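Local atomic coordinates of homoserine kinase (Cytophaga hutchinsonii, PDB entry 4P52), a protein that probably catalyses the ATP-dependent phosphorylation of L-homoserine to O-phospho-L-homoserine, as a GHMP-family kinase on the route to threonine. Residues Phe42-Phe47 and Phe173-Ser178; Ile100-Glu105 and Gln134-Lys139; Asp54-Arg59 and Ile106-Lys111. All coordinates share one frame; numbering follows the deposited sequence.

Contact 1: residues Phe42-Phe47 and Phe173-Ser178; sequences FDVLGF and FVLVRS
Leu45-Phe47 runs antiparallel to Phe173-Ser178, the short axes approaching to 4.8 Å with 156° between their directions. Leu45 with Leu175 and Phe47 with Phe173 are non-hydrogen-bonded pairs; Gly46 and Val174, between them, form the hydrogen-bonded pair. Val174 N gives a 2.8 Å bond to Gly46 O, and Gly46 N returns a longer one of 3.2 Å to Val174 O. Val44 O then accepts from Val176 N at 2.7 Å, while the CA-H of Leu175 is directed at the same oxygen.

Leu45, Phe47, Phe173 and Leu175 share one face of the sheet. Phe173 holds CG opposite its own nitrogen (chi1 -164°), which swings the ring back over the partner strand: Gly46 O sits over one ring face, toward the rim, and Leu45 CD2 meets the ring edge, 4.1 Å from Phe173 CE1. Phe47 approaches obliquely, with its CB 3.5 Å from Phe173 CD2. The two rings are nearly parallel, 15° apart, but with centroids 5.6 Å from each other they barely overlap, so this is side-by-side packing rather than a full stack. Leu45 CD2 also reaches Leu175 CD1 at 3.9 Å. Helix 219-237 covers this face, Leu232 against Leu45 and Leu236 against Phe173, whereas Val174 meets Ala166 of helix 162-170 on the other side. An alanine in place of Phe173 would probably leave Leu45 CD2 and the CB of Phe47 without their aromatic partner and open a gap under helix 219-237.

Just before the paired residues, Phe42 O accepts from NE1 of Trp226 of the second subunit. Backbone bonds thus set the pairing of the strands, and a layer of two leucines and two phenylalanines packs this face against helix 219-237, with little dependence on charge across the two segments.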
loop_
_atom_site.group_PDB
_atom_site.type_symbol
_atom_site.label_atom_id
_atom_site.label_comp_id
_atom_site.label_asym_id
_atom_site.label_seq_id
_atom_site.Cartn_x
_atom_site.Cartn_y
_atom_site.Cartn_z
ATOM N N PHE A 42 -2.897 -8.996 -2.887
ATOM C CA PHE A 42 -2.998 -9.881 -4.046
ATOM C C PHE A 42 -2.008 -9.518 -5.166
ATOM O O PHE A 42 -1.993 -8.377 -5.642
ATOM C CB PHE A 42 -4.426 -9.887 -4.586
ATOM C CG PHE A 42 -4.619 -10.815 -5.742
ATOM C CD1 PHE A 42 -4.591 -12.207 -5.553
ATOM C CD2 PHE A 42 -4.810 -10.314 -7.038
ATOM C CE1 PHE A 42 -4.746 -13.064 -6.654
ATOM C CE2 PHE A 42 -4.983 -11.171 -8.126
ATOM C CZ PHE A 42 -4.950 -12.550 -7.934
ATOM N N ASP A 43 -1.188 -10.494 -5.562
ATOM C CA ASP A 43 -0.169 -10.359 -6.635
ATOM C C ASP A 43 1.030 -9.487 -6.302
ATOM O O ASP A 43 1.903 -9.295 -7.150
ATOM C CB ASP A 43 -0.771 -9.841 -7.950
ATOM C CG ASP A 43 -1.363 -10.942 -8.828
ATOM O OD1 ASP A 43 -1.281 -12.152 -8.479
ATOM O OD2 ASP A 43 -1.944 -10.573 -9.886
ATOM N N VAL A 44 1.076 -8.925 -5.097
ATOM C CA VAL A 44 2.119 -7.929 -4.795
ATOM C C VAL A 44 2.925 -8.152 -3.502
ATOM O O VAL A 44 3.960 -7.518 -3.334
ATOM C CB VAL A 44 1.588 -6.454 -4.825
ATOM C CG1 VAL A 44 0.862 -6.157 -6.112
ATOM C CG2 VAL A 44 0.721 -6.132 -3.612
ATOM N N LEU A 45 2.441 -8.994 -2.585
ATOM C CA LEU A 45 3.171 -9.331 -1.346
ATOM C C LEU A 45 3.405 -10.828 -1.288
ATOM O O LEU A 45 2.560 -11.609 -1.714
ATOM C CB LEU A 45 2.385 -8.939 -0.105
ATOM C CG LEU A 45 1.936 -7.485 0.001
ATOM C CD1 LEU A 45 1.022 -7.333 1.222
ATOM C CD2 LEU A 45 3.141 -6.553 0.074
ATOM N N GLY A 46 4.544 -11.226 -0.752
ATOM C CA GLY A 46 4.892 -12.631 -0.616
ATOM C C GLY A 46 6.042 -12.746 0.369
ATOM O O GLY A 46 6.840 -11.797 0.541
ATOM N N PHE A 47 6.135 -13.893 1.036
ATOM C CA PHE A 47 7.244 -14.129 1.949
ATOM C C PHE A 47 7.588 -15.603 2.001
ATOM O O PHE A 47 6.739 -16.450 1.711
ATOM C CB PHE A 47 6.938 -13.562 3.342
ATOM C CG PHE A 47 5.839 -14.274 4.072
ATOM C CD1 PHE A 47 6.104 -15.451 4.784
ATOM C CD2 PHE A 47 4.531 -13.753 4.080
ATOM C CE1 PHE A 47 5.101 -16.097 5.487
ATOM C CE2 PHE A 47 3.505 -14.395 4.780
ATOM C CZ PHE A 47 3.801 -15.575 5.482
ATOM N N PHE A 173 10.616 -11.049 3.187
ATOM C CA PHE A 173 9.315 -10.529 2.851
ATOM C C PHE A 173 9.456 -9.482 1.748
ATOM O O PHE A 173 10.234 -8.541 1.871
ATOM C CB PHE A 173 8.699 -9.898 4.094
ATOM C CG PHE A 173 7.238 -9.675 3.968
ATOM C CD1 PHE A 173 6.750 -8.719 3.084
ATOM C CD2 PHE A 173 6.341 -10.445 4.717
ATOM C CE1 PHE A 173 5.387 -8.529 2.926
ATOM C CE2 PHE A 173 4.967 -10.269 4.562
ATOM C CZ PHE A 173 4.496 -9.304 3.660
ATOM N N VAL A 174 8.667 -9.623 0.694
ATOM C CA VAL A 174 8.850 -8.862 -0.526
ATOM C C VAL A 174 7.575 -8.151 -0.999
ATOM O O VAL A 174 6.455 -8.698 -0.923
ATOM C CB VAL A 174 9.399 -9.803 -1.625
ATOM C CG1 VAL A 174 9.115 -9.283 -3.017
ATOM C CG2 VAL A 174 10.894 -10.042 -1.423
ATOM N N LEU A 175 7.754 -6.917 -1.477
ATOM C CA LEU A 175 6.713 -6.203 -2.213
ATOM C C LEU A 175 7.105 -6.177 -3.684
ATOM O O LEU A 175 8.238 -5.789 -4.044
ATOM C CB LEU A 175 6.536 -4.780 -1.676
ATOM C CG LEU A 175 5.879 -3.702 -2.551
ATOM C CD1 LEU A 175 4.377 -3.853 -2.521
ATOM C CD2 LEU A 175 6.199 -2.321 -2.032
ATOM N N VAL A 176 6.180 -6.628 -4.538
ATOM C CA VAL A 176 6.365 -6.538 -5.988
ATOM C C VAL A 176 5.582 -5.326 -6.451
ATOM O O VAL A 176 4.334 -5.365 -6.616
ATOM C CB VAL A 176 5.884 -7.784 -6.734
ATOM C CG1 VAL A 176 6.161 -7.635 -8.228
ATOM C CG2 VAL A 176 6.576 -9.014 -6.179
ATOM N N ARG A 177 6.320 -4.239 -6.640
ATOM C CA ARG A 177 5.719 -2.957 -6.867
ATOM C C ARG A 177 5.192 -2.836 -8.305
ATOM O O ARG A 177 4.199 -2.155 -8.534
ATOM C CB ARG A 177 6.761 -1.891 -6.565
ATOM C CG ARG A 177 6.218 -0.494 -6.389
ATOM C CD ARG A 177 6.899 0.378 -7.407
ATOM N NE ARG A 177 6.053 0.629 -8.572
ATOM C CZ ARG A 177 6.501 0.824 -9.812
ATOM N NH1 ARG A 177 7.786 0.744 -10.087
ATOM N NH2 ARG A 177 5.646 1.078 -10.796
ATOM N N SER A 178 5.865 -3.493 -9.250
ATOM C CA SER A 178 5.455 -3.549 -10.649
ATOM C C SER A 178 6.015 -4.816 -11.314
ATOM O O SER A 178 7.076 -5.292 -10.914
ATOM C CB SER A 178 5.942 -2.291 -11.374
ATOM O OG SER A 178 5.784 -2.379 -12.781
#

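Contact 2: residues Ile100-Glu105 and Gln134-Lys139; sequences IEQGIE and QLLGNK
Ile100 and Leu136 meet tip to tip, methyl against methyl, where the residues leading into strand 103-110 pass the end of helix 120-135. From Ile100 CB, the side chain points toward the helix end, but CB itself is still 5.0 Å from Leu136 CD1. Its CG2 branch comes somewhat nearer, 4.6 Å from that same methyl CD1 of Leu136. The other branch, CG1, is anti to the carbonyl carbon (chi1 -49°) and carries the terminal carbon onward. That carbon, CD1, makes the real contacts: Leu136 CD1 lies 3.9 Å from Ile100 CD1, and Lys139 CD is at the same distance from it. Lys139 crosses obliquely, offering the aliphatic CD and CE of its chain rather than its ammonium group.

Two looser contacts continue the seam. Gln102 sets its CG 4.4 Å from Leu136 CD2, while its amide NE2 bonds to Gly103 O at 2.8 Å, in the carbonyl plane and on a lone pair; this local bond helps fix the turn of the amide. Farther along, Ile104 CD1 stands 4.5 Å from Leu135 CD2, and Leu60 of strand 52-61 touches both residues. Helix 86-98 borders the other end through Leu95 on Leu136 and Tyr94 on Lys139.

Gly137, at positive phi, is the C-prime residue of the Schellman motif that ends the helix, with Gly137 N bonded to Gln134 O and Asn138 N to Asn133 O. The 195 Å² buried and the carbon-carbon contacts describe a small surface seam, in which aliphatic carbons join the helix end to the sheet through dispersion and the exclusion of water, and the Gln102 amide finds its acceptor in its own segment.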
loop_
_atom_site.group_PDB
_atom_site.type_symbol
_atom_site.label_atom_id
_atom_site.label_comp_id
_atom_site.label_asym_id
_atom_site.label_seq_id
_atom_site.Cartn_x
_atom_site.Cartn_y
_atom_site.Cartn_z
ATOM N N ILE A 100 27.706 -20.443 -22.350
ATOM C CA ILE A 100 28.399 -21.637 -21.846
ATOM C C ILE A 100 27.843 -22.939 -22.456
ATOM O O ILE A 100 26.626 -23.222 -22.442
ATOM C CB ILE A 100 28.374 -21.747 -20.299
ATOM C CG1 ILE A 100 28.811 -20.434 -19.642
ATOM C CG2 ILE A 100 29.271 -22.884 -19.813
ATOM C CD1 ILE A 100 28.500 -20.364 -18.158
ATOM N N GLU A 101 28.771 -23.725 -22.994
ATOM C CA GLU A 101 28.474 -25.055 -23.464
ATOM C C GLU A 101 28.873 -26.006 -22.354
ATOM O O GLU A 101 30.055 -26.288 -22.150
ATOM C CB GLU A 101 29.239 -25.351 -24.747
ATOM C CG GLU A 101 28.956 -24.328 -25.832
ATOM C CD GLU A 101 28.993 -24.919 -27.230
ATOM O OE1 GLU A 101 30.108 -25.202 -27.740
ATOM O OE2 GLU A 101 27.898 -25.089 -27.816
ATOM N N GLN A 102 27.871 -26.479 -21.623
ATOM C CA GLN A 102 28.108 -27.398 -20.527
ATOM C C GLN A 102 26.919 -28.339 -20.388
ATOM O O GLN A 102 25.777 -27.879 -20.346
ATOM C CB GLN A 102 28.357 -26.615 -19.229
ATOM C CG GLN A 102 28.388 -27.476 -17.983
ATOM C CD GLN A 102 29.574 -28.403 -17.954
ATOM O OE1 GLN A 102 30.703 -27.950 -17.946
ATOM N NE2 GLN A 102 29.326 -29.707 -17.925
ATOM N N GLY A 103 27.187 -29.646 -20.346
ATOM C CA GLY A 103 26.162 -30.645 -20.063
ATOM C C GLY A 103 25.764 -30.624 -18.592
ATOM O O GLY A 103 26.624 -30.471 -17.708
ATOM N N ILE A 104 24.466 -30.763 -18.328
ATOM C CA ILE A 104 23.942 -30.746 -16.982
ATOM C C ILE A 104 22.879 -31.820 -16.847
ATOM O O ILE A 104 21.958 -31.873 -17.669
ATOM C CB ILE A 104 23.260 -29.396 -16.657
ATOM C CG1 ILE A 104 24.254 -28.236 -16.620
ATOM C CG2 ILE A 104 22.508 -29.471 -15.347
ATOM C CD1 ILE A 104 25.349 -28.336 -15.571
ATOM N N GLU A 105 22.999 -32.668 -15.823
ATOM C CA GLU A 105 21.907 -33.563 -15.437
ATOM C C GLU A 105 21.233 -33.022 -14.204
ATOM O O GLU A 105 21.903 -32.554 -13.280
ATOM C CB GLU A 105 22.412 -34.952 -15.124
ATOM C CG GLU A 105 23.082 -35.655 -16.286
ATOM C CD GLU A 105 23.700 -36.992 -15.887
ATOM O OE1 GLU A 105 23.960 -37.219 -14.673
ATOM O OE2 GLU A 105 23.933 -37.821 -16.798
ATOM N N GLN A 134 25.788 -21.265 -8.577
ATOM C CA GLN A 134 26.832 -21.555 -7.643
ATOM C C GLN A 134 27.782 -22.613 -8.192
ATOM O O GLN A 134 28.988 -22.439 -8.141
ATOM C CB GLN A 134 26.294 -21.928 -6.273
ATOM C CG GLN A 134 27.445 -22.050 -5.277
ATOM C CD GLN A 134 27.024 -21.883 -3.832
ATOM O OE1 GLN A 134 26.157 -21.057 -3.526
ATOM N NE2 GLN A 134 27.635 -22.669 -2.926
ATOM N N LEU A 135 27.241 -23.686 -8.755
ATOM C CA LEU A 135 28.052 -24.765 -9.322
ATOM C C LEU A 135 29.075 -24.301 -10.373
ATOM O O LEU A 135 30.179 -24.826 -10.426
ATOM C CB LEU A 135 27.153 -25.851 -9.919
ATOM C CG LEU A 135 27.840 -27.084 -10.529
ATOM C CD1 LEU A 135 28.403 -28.016 -9.468
ATOM C CD2 LEU A 135 26.830 -27.829 -11.373
ATOM N N LEU A 136 28.717 -23.332 -11.205
ATOM C CA LEU A 136 29.642 -22.861 -12.233
ATOM C C LEU A 136 30.472 -21.685 -11.757
ATOM O O LEU A 136 30.992 -20.929 -12.564
ATOM C CB LEU A 136 28.878 -22.477 -13.509
ATOM C CG LEU A 136 28.145 -23.600 -14.247
ATOM C CD1 LEU A 136 27.628 -23.084 -15.569
ATOM C CD2 LEU A 136 29.052 -24.801 -14.505
ATOM N N GLY A 137 30.579 -21.501 -10.447
ATOM C CA GLY A 137 31.468 -20.479 -9.885
ATOM C C GLY A 137 30.914 -19.081 -9.718
ATOM O O GLY A 137 31.658 -18.129 -9.823
ATOM N N ASN A 138 29.616 -18.941 -9.458
ATOM C CA ASN A 138 29.014 -17.629 -9.118
ATOM C C ASN A 138 29.272 -16.498 -10.100
ATOM O O ASN A 138 29.654 -15.407 -9.710
ATOM C CB ASN A 138 29.399 -17.212 -7.696
ATOM C CG ASN A 138 28.825 -18.159 -6.650
ATOM O OD1 ASN A 138 27.687 -17.993 -6.210
ATOM N ND2 ASN A 138 29.592 -19.192 -6.289
ATOM N N LYS A 139 29.024 -16.765 -11.372
ATOM C CA LYS A 139 29.261 -15.801 -12.436
ATOM C C LYS A 139 28.287 -14.638 -12.430
ATOM O O LYS A 139 28.527 -13.627 -13.073
ATOM C CB LYS A 139 29.182 -16.499 -13.792
ATOM C CG LYS A 139 30.301 -17.488 -14.027
ATOM C CD LYS A 139 30.122 -18.172 -15.371
ATOM C CE LYS A 139 31.284 -19.119 -15.676
ATOM N NZ LYS A 139 32.604 -18.521 -15.337
#

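Contact 3: residues Asp54-Arg59 and Ile106-Lys111; sequences DEVLLR and IELTKK
Asp54-Arg59 and Ile106-Lys110 pair as antiparallel strands, their segment axes approaching to 4.8 Å with 168° between their N-to-C directions, and paired bonds join Glu55 to Thr109 and Leu57 to Glu107.

Charge gathers at both ends. Asp54 OD2 receives Lys110 NZ at 2.7 Å on its syn side, 24° out of the carboxylate plane, and OD1 accepts Lys111 N at 3.0 Å nearly along the C-O axis, so both oxygens are held. Lys110, bent at chi2 and chi3, curls back to bring NZ there; Ser120 OG also bonds this NZ, and Ser124 OG bonds Asp54 OD2. At the other end Arg59 NE donates to Glu107 OE2 at 3.0 Å: the oxygen lies in the guanidinium plane, whereas the nitrogen stands above the carboxylate plane. Leu57 runs alongside Glu107, its CD2 3.7 Å from Glu107 OE1.

On the face that Asp54 and Lys110 share, away from Leu57 and Glu107, Leu58 CD2 packs on Ile106 CG1 at 3.6 Å and Val56 CG2 on Leu108 CD1 at 3.9 Å, beneath helices 86-98 and 120-135.

Ser120 belongs to the glycine-rich stretch that in GHMP kinases wraps the ATP phosphates. Through its two serine partners, the buried Asp54-Lys110 pair is likely to tie the sheet to that stretch.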
loop_
_atom_site.group_PDB
_atom_site.type_symbol
_atom_site.label_atom_id
_atom_site.label_comp_id
_atom_site.label_asym_id
_atom_site.label_seq_id
_atom_site.Cartn_x
_atom_site.Cartn_y
_atom_site.Cartn_z
ATOM N N ASP A 54 11.534 -27.418 -2.172
ATOM C CA ASP A 54 11.996 -28.425 -3.096
ATOM C C ASP A 54 13.502 -28.520 -3.125
ATOM O O ASP A 54 14.187 -27.579 -2.759
ATOM C CB ASP A 54 11.470 -28.104 -4.473
ATOM C CG ASP A 54 10.034 -28.530 -4.634
ATOM O OD1 ASP A 54 9.621 -29.459 -3.905
ATOM O OD2 ASP A 54 9.312 -27.942 -5.468
ATOM N N GLU A 55 14.017 -29.658 -3.571
ATOM C CA GLU A 55 15.458 -29.851 -3.720
ATOM C C GLU A 55 15.831 -30.134 -5.164
ATOM O O GLU A 55 15.152 -30.909 -5.849
ATOM C CB GLU A 55 15.935 -30.986 -2.821
ATOM C CG GLU A 55 15.765 -30.700 -1.342
ATOM C CD GLU A 55 16.151 -31.868 -0.450
ATOM O OE1 GLU A 55 16.407 -32.994 -0.963
ATOM O OE2 GLU A 55 16.207 -31.652 0.789
ATOM N N VAL A 56 16.913 -29.511 -5.625
ATOM C CA VAL A 56 17.448 -29.788 -6.952
ATOM C C VAL A 56 18.905 -30.194 -6.849
ATOM O O VAL A 56 19.686 -29.535 -6.172
ATOM C CB VAL A 56 17.300 -28.577 -7.885
ATOM C CG1 VAL A 56 17.972 -28.816 -9.229
ATOM C CG2 VAL A 56 15.823 -28.310 -8.121
ATOM N N LEU A 57 19.256 -31.300 -7.503
ATOM C CA LEU A 57 20.639 -31.733 -7.589
ATOM C C LEU A 57 21.092 -31.586 -9.038
ATOM O O LEU A 57 20.376 -32.017 -9.940
ATOM C CB LEU A 57 20.769 -33.181 -7.110
ATOM C CG LEU A 57 22.200 -33.756 -7.017
ATOM C CD1 LEU A 57 22.350 -34.806 -5.910
ATOM C CD2 LEU A 57 22.615 -34.335 -8.357
ATOM N N LEU A 58 22.247 -30.968 -9.273
ATOM C CA LEU A 58 22.786 -30.832 -10.621
ATOM C C LEU A 58 24.126 -31.510 -10.666
ATOM O O LEU A 58 24.896 -31.328 -9.730
ATOM C CB LEU A 58 23.010 -29.369 -10.967
ATOM C CG LEU A 58 21.824 -28.412 -10.893
ATOM C CD1 LEU A 58 22.236 -27.131 -11.581
ATOM C CD2 LEU A 58 20.579 -28.976 -11.559
ATOM N N ARG A 59 24.418 -32.270 -11.724
ATOM C CA ARG A 59 25.781 -32.764 -11.949
ATOM C C ARG A 59 26.277 -32.281 -13.290
ATOM O O ARG A 59 25.495 -32.116 -14.224
ATOM C CB ARG A 59 25.885 -34.298 -11.948
ATOM C CG ARG A 59 24.959 -35.014 -11.003
ATOM C CD ARG A 59 25.068 -36.534 -11.121
ATOM N NE ARG A 59 24.324 -37.169 -10.018
ATOM C CZ ARG A 59 24.776 -37.311 -8.750
ATOM N NH1 ARG A 59 25.993 -36.885 -8.363
ATOM N NH2 ARG A 59 24.004 -37.900 -7.841
ATOM N N ILE A 106 19.909 -33.118 -14.177
ATOM C CA ILE A 106 19.107 -32.618 -13.083
ATOM C C ILE A 106 18.379 -33.771 -12.442
ATOM O O ILE A 106 17.751 -34.545 -13.131
ATOM C CB ILE A 106 18.049 -31.613 -13.606
ATOM C CG1 ILE A 106 18.738 -30.447 -14.323
ATOM C CG2 ILE A 106 17.106 -31.144 -12.490
ATOM C CD1 ILE A 106 17.849 -29.701 -15.282
ATOM N N GLU A 107 18.469 -33.891 -11.126
ATOM C CA GLU A 107 17.605 -34.758 -10.351
ATOM C C GLU A 107 16.760 -33.817 -9.508
ATOM O O GLU A 107 17.292 -32.993 -8.775
ATOM C CB GLU A 107 18.416 -35.697 -9.460
ATOM C CG GLU A 107 19.208 -36.747 -10.223
ATOM C CD GLU A 107 20.394 -37.330 -9.446
ATOM O OE1 GLU A 107 20.372 -37.303 -8.193
ATOM O OE2 GLU A 107 21.366 -37.819 -10.088
ATOM N N LEU A 108 15.440 -33.917 -9.623
ATOM C CA LEU A 108 14.553 -33.028 -8.879
ATOM C C LEU A 108 13.768 -33.781 -7.823
ATOM O O LEU A 108 13.138 -34.778 -8.124
ATOM C CB LEU A 108 13.614 -32.299 -9.842
ATOM C CG LEU A 108 12.350 -31.644 -9.258
ATOM C CD1 LEU A 108 12.627 -30.562 -8.211
ATOM C CD2 LEU A 108 11.497 -31.069 -10.383
ATOM N N THR A 109 13.790 -33.291 -6.591
ATOM C CA THR A 109 13.025 -33.898 -5.508
ATOM C C THR A 109 11.982 -32.938 -4.971
ATOM O O THR A 109 12.315 -31.947 -4.327
ATOM C CB THR A 109 13.925 -34.272 -4.320
ATOM O OG1 THR A 109 15.110 -34.934 -4.786
ATOM C CG2 THR A 109 13.181 -35.160 -3.345
ATOM N N LYS A 110 10.714 -33.240 -5.221
ATOM C CA LYS A 110 9.604 -32.522 -4.594
ATOM C C LYS A 110 9.456 -32.958 -3.150
ATOM O O LYS A 110 9.221 -34.138 -2.865
ATOM C CB LYS A 110 8.283 -32.754 -5.332
ATOM C CG LYS A 110 8.309 -32.359 -6.793
ATOM C CD LYS A 110 8.510 -30.867 -6.988
ATOM C CE LYS A 110 7.274 -30.086 -6.568
ATOM N NZ LYS A 110 7.313 -28.676 -7.047
ATOM N N LYS A 111 9.600 -31.996 -2.249
ATOM C CA LYS A 111 9.435 -32.214 -0.828
ATOM C C LYS A 111 8.194 -31.450 -0.399
ATOM O O LYS A 111 8.016 -31.129 0.774
ATOM C CB LYS A 111 10.675 -31.736 -0.055
ATOM C CG LYS A 111 11.961 -32.490 -0.386
ATOM C CD LYS A 111 12.320 -33.533 0.665
ATOM C CE LYS A 111 12.985 -32.889 1.874
ATOM N NZ LYS A 111 13.918 -33.832 2.550
#

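Contacts 2 and 3 adjoin along strand 103-110, their centres 15 Å apart; Glu105 O probably accepts from Arg59 N at 3.0 Å, and Leu135 CD2 packs on Leu58 CB. Contact 3 runs under helix 120-135 from Ser124 to Ile132, and contact 2 packs at its C-terminal end. Contact 1 belongs to the same mixed sheet but lies on the other side of the chain's centre from contact 3, centres 26 Å apart and nearest atoms about 13 Å; from contact 2 it is 30 Å between centres. It alone of the three reaches the second subunit, whereas contact 3, through Lys110 and Ser120, reaches the segment expected to bind ATP phosphates.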